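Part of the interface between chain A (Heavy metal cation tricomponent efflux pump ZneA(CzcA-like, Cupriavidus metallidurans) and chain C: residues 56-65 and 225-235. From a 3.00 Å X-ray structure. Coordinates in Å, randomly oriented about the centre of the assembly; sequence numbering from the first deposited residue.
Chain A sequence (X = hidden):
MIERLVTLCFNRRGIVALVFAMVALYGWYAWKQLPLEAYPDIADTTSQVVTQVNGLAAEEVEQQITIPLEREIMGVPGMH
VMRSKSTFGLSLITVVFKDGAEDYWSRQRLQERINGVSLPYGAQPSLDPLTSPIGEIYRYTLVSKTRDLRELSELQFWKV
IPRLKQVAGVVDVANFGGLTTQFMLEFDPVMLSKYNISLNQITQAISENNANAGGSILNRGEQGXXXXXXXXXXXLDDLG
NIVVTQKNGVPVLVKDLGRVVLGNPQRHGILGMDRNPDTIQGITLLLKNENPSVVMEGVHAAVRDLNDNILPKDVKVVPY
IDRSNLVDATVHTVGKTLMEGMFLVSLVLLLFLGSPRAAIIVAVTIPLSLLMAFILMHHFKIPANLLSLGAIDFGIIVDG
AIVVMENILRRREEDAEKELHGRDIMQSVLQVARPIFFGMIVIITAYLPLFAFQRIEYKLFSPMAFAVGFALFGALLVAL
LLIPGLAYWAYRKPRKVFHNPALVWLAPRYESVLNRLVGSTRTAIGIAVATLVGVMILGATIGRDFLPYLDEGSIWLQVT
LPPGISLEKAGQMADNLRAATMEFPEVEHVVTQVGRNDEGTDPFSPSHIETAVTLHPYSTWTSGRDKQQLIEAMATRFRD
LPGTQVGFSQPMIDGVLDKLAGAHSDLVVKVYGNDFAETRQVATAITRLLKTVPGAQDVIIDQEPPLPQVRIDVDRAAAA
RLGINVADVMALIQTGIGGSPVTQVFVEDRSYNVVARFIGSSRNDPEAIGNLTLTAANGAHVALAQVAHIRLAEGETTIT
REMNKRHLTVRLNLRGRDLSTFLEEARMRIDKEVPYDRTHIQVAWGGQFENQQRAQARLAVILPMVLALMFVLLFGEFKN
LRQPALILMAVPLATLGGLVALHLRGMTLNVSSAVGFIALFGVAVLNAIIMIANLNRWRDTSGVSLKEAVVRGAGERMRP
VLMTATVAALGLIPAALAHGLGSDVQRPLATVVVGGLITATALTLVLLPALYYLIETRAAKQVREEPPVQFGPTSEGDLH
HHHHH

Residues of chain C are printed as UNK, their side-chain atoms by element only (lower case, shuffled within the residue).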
ATOM      1  N   LEU A  56      35.997  -2.923 -12.778  1.00 62.35           N
ATOM      2  CA  LEU A  56      36.342  -1.505 -12.674  1.00 50.01           C
ATOM      3  C   LEU A  56      36.975  -1.136 -11.334  1.00 42.58           C
ATOM      4  O   LEU A  56      36.792  -1.840 -10.346  1.00 45.58           O
ATOM      5  CB  LEU A  56      35.086  -0.657 -12.869  1.00 45.33           C
ATOM      6  CG  LEU A  56      34.991   0.209 -14.117  1.00 45.50           C
ATOM      7  CD1 LEU A  56      34.041   1.343 -13.834  1.00 56.43           C
ATOM      8  CD2 LEU A  56      36.351   0.736 -14.514  1.00 45.08           C
ATOM      9  N   ALA A  57      37.694  -0.017 -11.294  1.00 36.23           N
ATOM     10  CA  ALA A  57      38.277   0.456 -10.041  1.00 60.51           C
ATOM     11  C   ALA A  57      37.543   1.655  -9.424  1.00 67.41           C
ATOM     12  O   ALA A  57      36.792   2.355 -10.108  1.00 58.76           O
ATOM     13  CB  ALA A  57      39.742   0.765 -10.226  1.00 55.87           C
ATOM     14  N   ALA A  58      37.805   1.886  -8.136  1.00 72.46           N
ATOM     15  CA  ALA A  58      37.064   2.831  -7.286  1.00 67.01           C
ATOM     16  C   ALA A  58      36.773   4.217  -7.868  1.00 70.24           C
ATOM     17  O   ALA A  58      35.645   4.700  -7.787  1.00 69.85           O
ATOM     18  CB  ALA A  58      37.755   2.972  -5.937  1.00 57.84           C
ATOM     19  N   GLU A  59      37.784   4.864  -8.431  1.00 80.74           N
ATOM     20  CA  GLU A  59      37.604   6.201  -8.983  1.00 97.37           C
ATOM     21  C   GLU A  59      36.599   6.199 -10.128  1.00106.54           C
ATOM     22  O   GLU A  59      35.862   7.168 -10.321  1.00108.14           O
ATOM     23  CB  GLU A  59      38.942   6.779  -9.447  1.00107.05           C
ATOM     24  CG  GLU A  59      39.795   7.365  -8.326  1.00116.77           C
ATOM     25  CD  GLU A  59      40.385   6.307  -7.406  1.00118.51           C
ATOM     26  OE1 GLU A  59      40.336   5.109  -7.758  1.00118.53           O
ATOM     27  OE2 GLU A  59      40.902   6.678  -6.329  1.00115.85           O
ATOM     28  N   GLU A  60      36.565   5.099 -10.875  1.00109.10           N
ATOM     29  CA  GLU A  60      35.681   4.973 -12.028  1.00105.68           C
ATOM     30  C   GLU A  60      34.295   4.480 -11.620  1.00100.13           C
ATOM     31  O   GLU A  60      33.383   4.418 -12.446  1.00 92.41           O
ATOM     32  CB  GLU A  60      36.289   4.019 -13.054  1.00101.38           C
ATOM     33  CG  GLU A  60      37.809   4.043 -13.098  1.00100.10           C
ATOM     34  CD  GLU A  60      38.360   5.403 -13.469  1.00 99.42           C
ATOM     35  OE1 GLU A  60      39.372   5.815 -12.868  1.00 94.68           O
ATOM     36  OE2 GLU A  60      37.786   6.059 -14.366  1.00101.04           O
ATOM     37  N   VAL A  61      34.146   4.135 -10.343  1.00 97.05           N
ATOM     38  CA  VAL A  61      32.882   3.630  -9.808  1.00 82.43           C
ATOM     39  C   VAL A  61      32.136   4.693  -9.004  1.00 74.88           C
ATOM     40  O   VAL A  61      30.912   4.798  -9.085  1.00 79.54           O
ATOM     41  CB  VAL A  61      33.108   2.394  -8.920  1.00 83.83           C
ATOM     42  CG1 VAL A  61      31.799   1.921  -8.317  1.00 84.63           C
ATOM     43  CG2 VAL A  61      33.761   1.281  -9.726  1.00 90.21           C
ATOM     44  N   GLU A  62      32.876   5.486  -8.234  1.00 61.92           N
ATOM     45  CA  GLU A  62      32.272   6.552  -7.440  1.00 48.21           C
ATOM     46  C   GLU A  62      31.711   7.674  -8.302  1.00 55.21           C
ATOM     47  O   GLU A  62      30.601   8.141  -8.055  1.00 65.77           O
ATOM     48  CB  GLU A  62      33.279   7.138  -6.457  1.00 53.49           C
ATOM     49  CG  GLU A  62      32.753   8.340  -5.690  1.00 62.72           C
ATOM     50  CD  GLU A  62      33.831   9.369  -5.403  1.00 66.83           C
ATOM     51  OE1 GLU A  62      33.651  10.176  -4.463  1.00 64.07           O
ATOM     52  OE2 GLU A  62      34.853   9.376  -6.121  1.00 67.62           O
ATOM     53  N   GLN A  63      32.476   8.104  -9.307  1.00 56.55           N
ATOM     54  CA  GLN A  63      32.101   9.265 -10.122  1.00 64.62           C
ATOM     55  C   GLN A  63      30.984   8.972 -11.121  1.00 73.90           C
ATOM     56  O   GLN A  63      30.193   9.857 -11.461  1.00 53.56           O
ATOM     57  CB  GLN A  63      33.317   9.828 -10.869  1.00 73.28           C
ATOM     58  CG  GLN A  63      33.052  11.163 -11.578  1.00 78.18           C
ATOM     59  CD  GLN A  63      34.191  11.592 -12.495  1.00 74.72           C
ATOM     60  OE1 GLN A  63      34.720  10.785 -13.258  1.00 68.67           O
ATOM     61  NE2 GLN A  63      34.575  12.865 -12.416  1.00 53.65           N
ATOM     62  N   GLN A  64      30.924   7.728 -11.589  1.00103.19           N
ATOM     63  CA  GLN A  64      29.979   7.362 -12.636  1.00106.55           C
ATOM     64  C   GLN A  64      28.766   6.574 -12.148  1.00 97.27           C
ATOM     65  O   GLN A  64      27.850   6.312 -12.928  1.00 99.25           O
ATOM     66  CB  GLN A  64      30.684   6.613 -13.771  1.00105.63           C
ATOM     67  CG  GLN A  64      31.621   7.489 -14.586  1.00106.22           C
ATOM     68  CD  GLN A  64      32.197   6.773 -15.790  1.00103.09           C
ATOM     69  OE1 GLN A  64      31.704   6.920 -16.910  1.00 99.05           O
ATOM     70  NE2 GLN A  64      33.248   5.993 -15.567  1.00103.45           N
ATOM     71  N   ILE A  65      28.747   6.193 -10.872  1.00 82.88           N
ATOM     72  CA  ILE A  65      27.550   5.554 -10.320  1.00 77.17           C
ATOM     73  C   ILE A  65      27.083   6.121  -8.972  1.00 68.47           C
ATOM     74  O   ILE A  65      25.937   6.543  -8.840  1.00 65.90           O
ATOM     75  CB  ILE A  65      27.665   4.015 -10.218  1.00 82.26           C
ATOM     76  CG1 ILE A  65      28.024   3.388 -11.571  1.00 84.24           C
ATOM     77  CG2 ILE A  65      26.347   3.441  -9.747  1.00 83.78           C
ATOM     78  CD1 ILE A  65      29.486   3.013 -11.726  1.00 78.49           C
TER
ATOM     79  N   UNK C 225      47.267  -6.009  -7.760  1.00 33.40           N
ATOM     80  CA  UNK C 225      46.950  -4.630  -8.109  1.00 32.21           C
ATOM     81  C   UNK C 225      45.872  -4.517  -9.178  1.00 30.24           C
ATOM     82  O   UNK C 225      45.949  -5.174 -10.214  1.00 31.00           O
ATOM     83  c   UNK C 225      48.206  -3.918  -8.617  1.00 39.91           C
ATOM     84  c   UNK C 225      49.398  -3.648  -7.701  1.00 41.00           C
ATOM     85  c   UNK C 225      50.339  -2.726  -8.431  1.00 53.29           C
ATOM     86  c   UNK C 225      50.126  -4.915  -7.287  1.00 31.81           C
ATOM     87  N   UNK C 226      44.886  -3.655  -8.944  1.00 30.24           N
ATOM     88  CA  UNK C 226      43.831  -3.441  -9.930  1.00 31.49           C
ATOM     89  C   UNK C 226      44.353  -2.654 -11.128  1.00 32.13           C
ATOM     90  O   UNK C 226      45.187  -1.757 -10.982  1.00 32.13           O
ATOM     91  c   UNK C 226      42.175  -3.405  -8.019  1.00 45.25           C
ATOM     92  c   UNK C 226      42.585  -2.739  -9.326  1.00 51.12           C
ATOM     93  c   UNK C 226      42.837  -1.257  -9.110  1.00 55.71           C
ATOM     94  N   UNK C 227      43.872  -3.001 -12.318  1.00 33.01           N
ATOM     95  CA  UNK C 227      44.310  -2.318 -13.531  1.00 33.99           C
ATOM     96  C   UNK C 227      43.307  -1.261 -13.973  1.00 37.40           C
ATOM     97  O   UNK C 227      42.125  -1.541 -14.138  1.00 37.58           O
ATOM     98  c   UNK C 227      45.553  -4.369 -14.266  1.00 42.33           C
ATOM     99  c   UNK C 227      45.056  -2.549 -15.904  1.00 35.73           C
ATOM    100  c   UNK C 227      44.553  -3.297 -14.683  1.00 34.75           C
ATOM    101  N   UNK C 228      43.791  -0.042 -14.164  1.00 40.16           N
ATOM    102  CA  UNK C 228      42.936   1.052 -14.594  1.00 35.01           C
ATOM    103  C   UNK C 228      43.327   1.584 -15.960  1.00 45.33           C
ATOM    104  O   UNK C 228      44.410   2.140 -16.131  1.00 47.69           O
ATOM    105  c   UNK C 228      42.127   1.985 -12.393  1.00 33.61           C
ATOM    106  n   UNK C 228      41.787   6.701 -12.000  1.00 59.07           N
ATOM    107  n   UNK C 228      42.081   4.421 -12.026  1.00 41.27           N
ATOM    108  c   UNK C 228      42.289   3.119 -11.406  1.00 33.08           C
ATOM    109  n   UNK C 228      42.067   5.563 -10.025  1.00 51.67           N
ATOM    110  c   UNK C 228      42.991   2.195 -13.592  1.00 34.44           C
ATOM    111  c   UNK C 228      41.981   5.562 -11.349  1.00 52.10           C
ATOM    112  N   UNK C 229      42.437   1.411 -16.929  1.00 47.92           N
ATOM    113  CA  UNK C 229      42.554   2.104 -18.194  1.00 43.31           C
ATOM    114  C   UNK C 229      41.726   3.372 -18.127  1.00 37.26           C
ATOM    115  O   UNK C 229      40.596   3.352 -17.651  1.00 38.72           O
ATOM    116  N   UNK C 230      42.288   4.480 -18.589  1.00 37.61           N
ATOM    117  CA  UNK C 230      41.593   5.759 -18.530  1.00 51.86           C
ATOM    118  C   UNK C 230      41.456   6.367 -19.917  1.00 72.00           C
ATOM    119  O   UNK C 230      42.453   6.688 -20.567  1.00 73.52           O
ATOM    120  c   UNK C 230      42.319   6.757 -17.608  1.00 42.20           C
ATOM    121  c   UNK C 230      42.360   6.227 -16.184  1.00 40.94           C
ATOM    122  c   UNK C 230      41.633   8.106 -17.650  1.00 37.13           C
ATOM    123  N   UNK C 231      40.216   6.515 -20.370  1.00 78.73           N
ATOM    124  CA  UNK C 231      39.947   7.078 -21.680  1.00 75.01           C
ATOM    125  C   UNK C 231      38.803   8.065 -21.649  1.00 73.28           C
ATOM    126  O   UNK C 231      38.337   8.525 -22.690  1.00 78.63           O
ATOM    127  N   UNK C 232      38.350   8.388 -20.444  1.00 77.01           N
ATOM    128  CA  UNK C 232      37.285   9.361 -20.255  1.00 79.58           C
ATOM    129  C   UNK C 232      37.778  10.761 -20.633  1.00 73.53           C
ATOM    130  O   UNK C 232      38.824  11.204 -20.156  1.00 77.86           O
ATOM    131  c   UNK C 232      34.323   9.260 -19.117  1.00 77.11           C
ATOM    132  c   UNK C 232      35.480  10.001 -18.464  1.00 79.30           C
ATOM    133  c   UNK C 232      36.813   9.333 -18.799  1.00 75.16           C
ATOM    134  c   UNK C 232      35.290  10.078 -16.960  1.00 79.19           C
ATOM    135  N   UNK C 233      37.032  11.448 -21.496  1.00 57.38           N
ATOM    136  CA  UNK C 233      37.387  12.804 -21.912  1.00 57.89           C
ATOM    137  C   UNK C 233      37.226  13.784 -20.747  1.00 56.77           C
ATOM    138  O   UNK C 233      36.278  13.676 -19.969  1.00 64.89           O
ATOM    139  c   UNK C 233      36.553  13.260 -23.135  1.00 61.50           C
ATOM    140  c   UNK C 233      36.986  14.648 -23.598  1.00 53.32           C
ATOM    141  c   UNK C 233      36.092  15.232 -24.652  1.00 44.30           C
ATOM    142  c   UNK C 233      35.063  13.234 -22.826  1.00 69.40           C
ATOM    143  N   UNK C 234      38.158  14.727 -20.619  1.00 38.02           N
ATOM    144  CA  UNK C 234      38.218  15.586 -19.430  1.00 37.58           C
ATOM    145  C   UNK C 234      37.980  17.051 -19.732  1.00 37.63           C
ATOM    146  O   UNK C 234      37.388  17.770 -18.937  1.00 41.23           O
ATOM    147  c   UNK C 234      39.566  15.440 -18.714  1.00 37.50           C
ATOM    148  n   UNK C 234      36.927  12.570 -15.234  1.00 46.14           N
ATOM    149  n   UNK C 234      38.985  12.571 -16.271  1.00 54.97           N
ATOM    150  n   UNK C 234      38.355  10.787 -14.957  1.00 40.54           N
ATOM    151  c   UNK C 234      38.796  13.877 -16.899  1.00 45.72           C
ATOM    152  c   UNK C 234      39.787  14.102 -18.026  1.00 43.93           C
ATOM    153  c   UNK C 234      38.089  11.978 -15.486  1.00 50.79           C
ATOM    154  N   UNK C 235      38.466  17.502 -20.874  1.00 38.08           N
ATOM    155  CA  UNK C 235      38.265  18.883 -21.266  1.00 49.68           C
ATOM    156  C   UNK C 235      38.349  19.016 -22.775  1.00 53.02           C
ATOM    157  O   UNK C 235      38.811  18.098 -23.452  1.00 38.92           O
ATOM    158  n   UNK C 235      41.621  19.915 -19.999  1.00 57.37           N
ATOM    159  c   UNK C 235      39.276  19.801 -20.577  1.00 50.10           C
ATOM    160  c   UNK C 235      40.711  19.354 -20.784  1.00 54.43           C
ATOM    161  o   UNK C 235      41.000  18.515 -21.636  1.00 51.63           O
TER

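Position 225 carries four carbons, forked at the second. It lies on the strand, out of reach of the chain A stretch. It is Leu225(C).

Position 226 has three carbons, one carrying the other two. The CA-to-CB bond points toward chain A, and one branch carbon lies against the methyl of Ala57(A). This is Val226(C), with Ala57(A) CB 3.9 Å from Val226(C) CG2, an apolar contact.

Position 227 has the same three-carbon fork, but it points away from chain A and makes no contact with this stretch. It is Val227(C).

Position 228 has three carbons, a nitrogen, then a carbon carrying two more nitrogens. Its CA-to-CB bond points sideways, yet the end of the chain comes nearer. A carbon passes the methyl of Ala57(A), and the two end nitrogens meet the carboxylates of Glu59(A) and Glu60(A). The end is a guanidinium, so the residue is Arg228(C). Ala57(A) CB is 3.4 Å from Arg228(C) CG. Salt bridges join Glu60(A) OE1 to Arg228(C) NH1 at 2.7 Å and Glu59(A) OE1 to Arg228(C) NH2 at 2.9 Å. Glu60(A) OE1 sits over one face of the guanidinium.

Position 229 has no side-chain atoms. It is Gly229(C).

Position 230 is again one carbon carrying two. It points sideways, and one branch carbon comes near the carboxylate of Glu60(A). It is Val230(C), with Val230(C) CG2 4.5 Å from Glu60(A) OE1.

Position 231 has no side-chain atoms and is out of reach. It is Gly231(C).

Position 232 has four carbons, forked at the second, and points toward the helix. The two branch ends lie near Gln63(A) and Gln64(A). It is Leu232(C). Gln63(A) OE1 is 3.8 Å from Leu232(C) CD2, and Gln64(A) OE1 is 4.1 Å from Leu232(C) CD1.

Position 233 has four carbons, forked at the first, with one arm two carbons long. It is Ile233(C), out of reach.

Position 234 repeats the guanidinium pattern. An end nitrogen reaches Gln63(A). It is Arg234(C). Arg234(C) NH1 gives a weak hydrogen bond to Gln63(A) OE1 at 3.5 Å, nearly straight, with the acceptor near the guanidinium plane.

Position 235 has two carbons, the second carrying one oxygen and one nitrogen. It is Asn235(C), at the N-cap of a following helix and out of reach of the chain A stretch.

The contact centres on Arg228(C), which has the largest covered area of either stretch. Successive helix residues Glu59(A) and Glu60(A) both offer carboxylates to its positive charge. Ala57(A) packs beside its aliphatic part and against Val226(C). One helical turn on, Gln63(A) and Gln64(A) meet Leu232(C), while Arg234(C) adds its weak bond.

Chain C 225-235: LVVRGVGLIRN
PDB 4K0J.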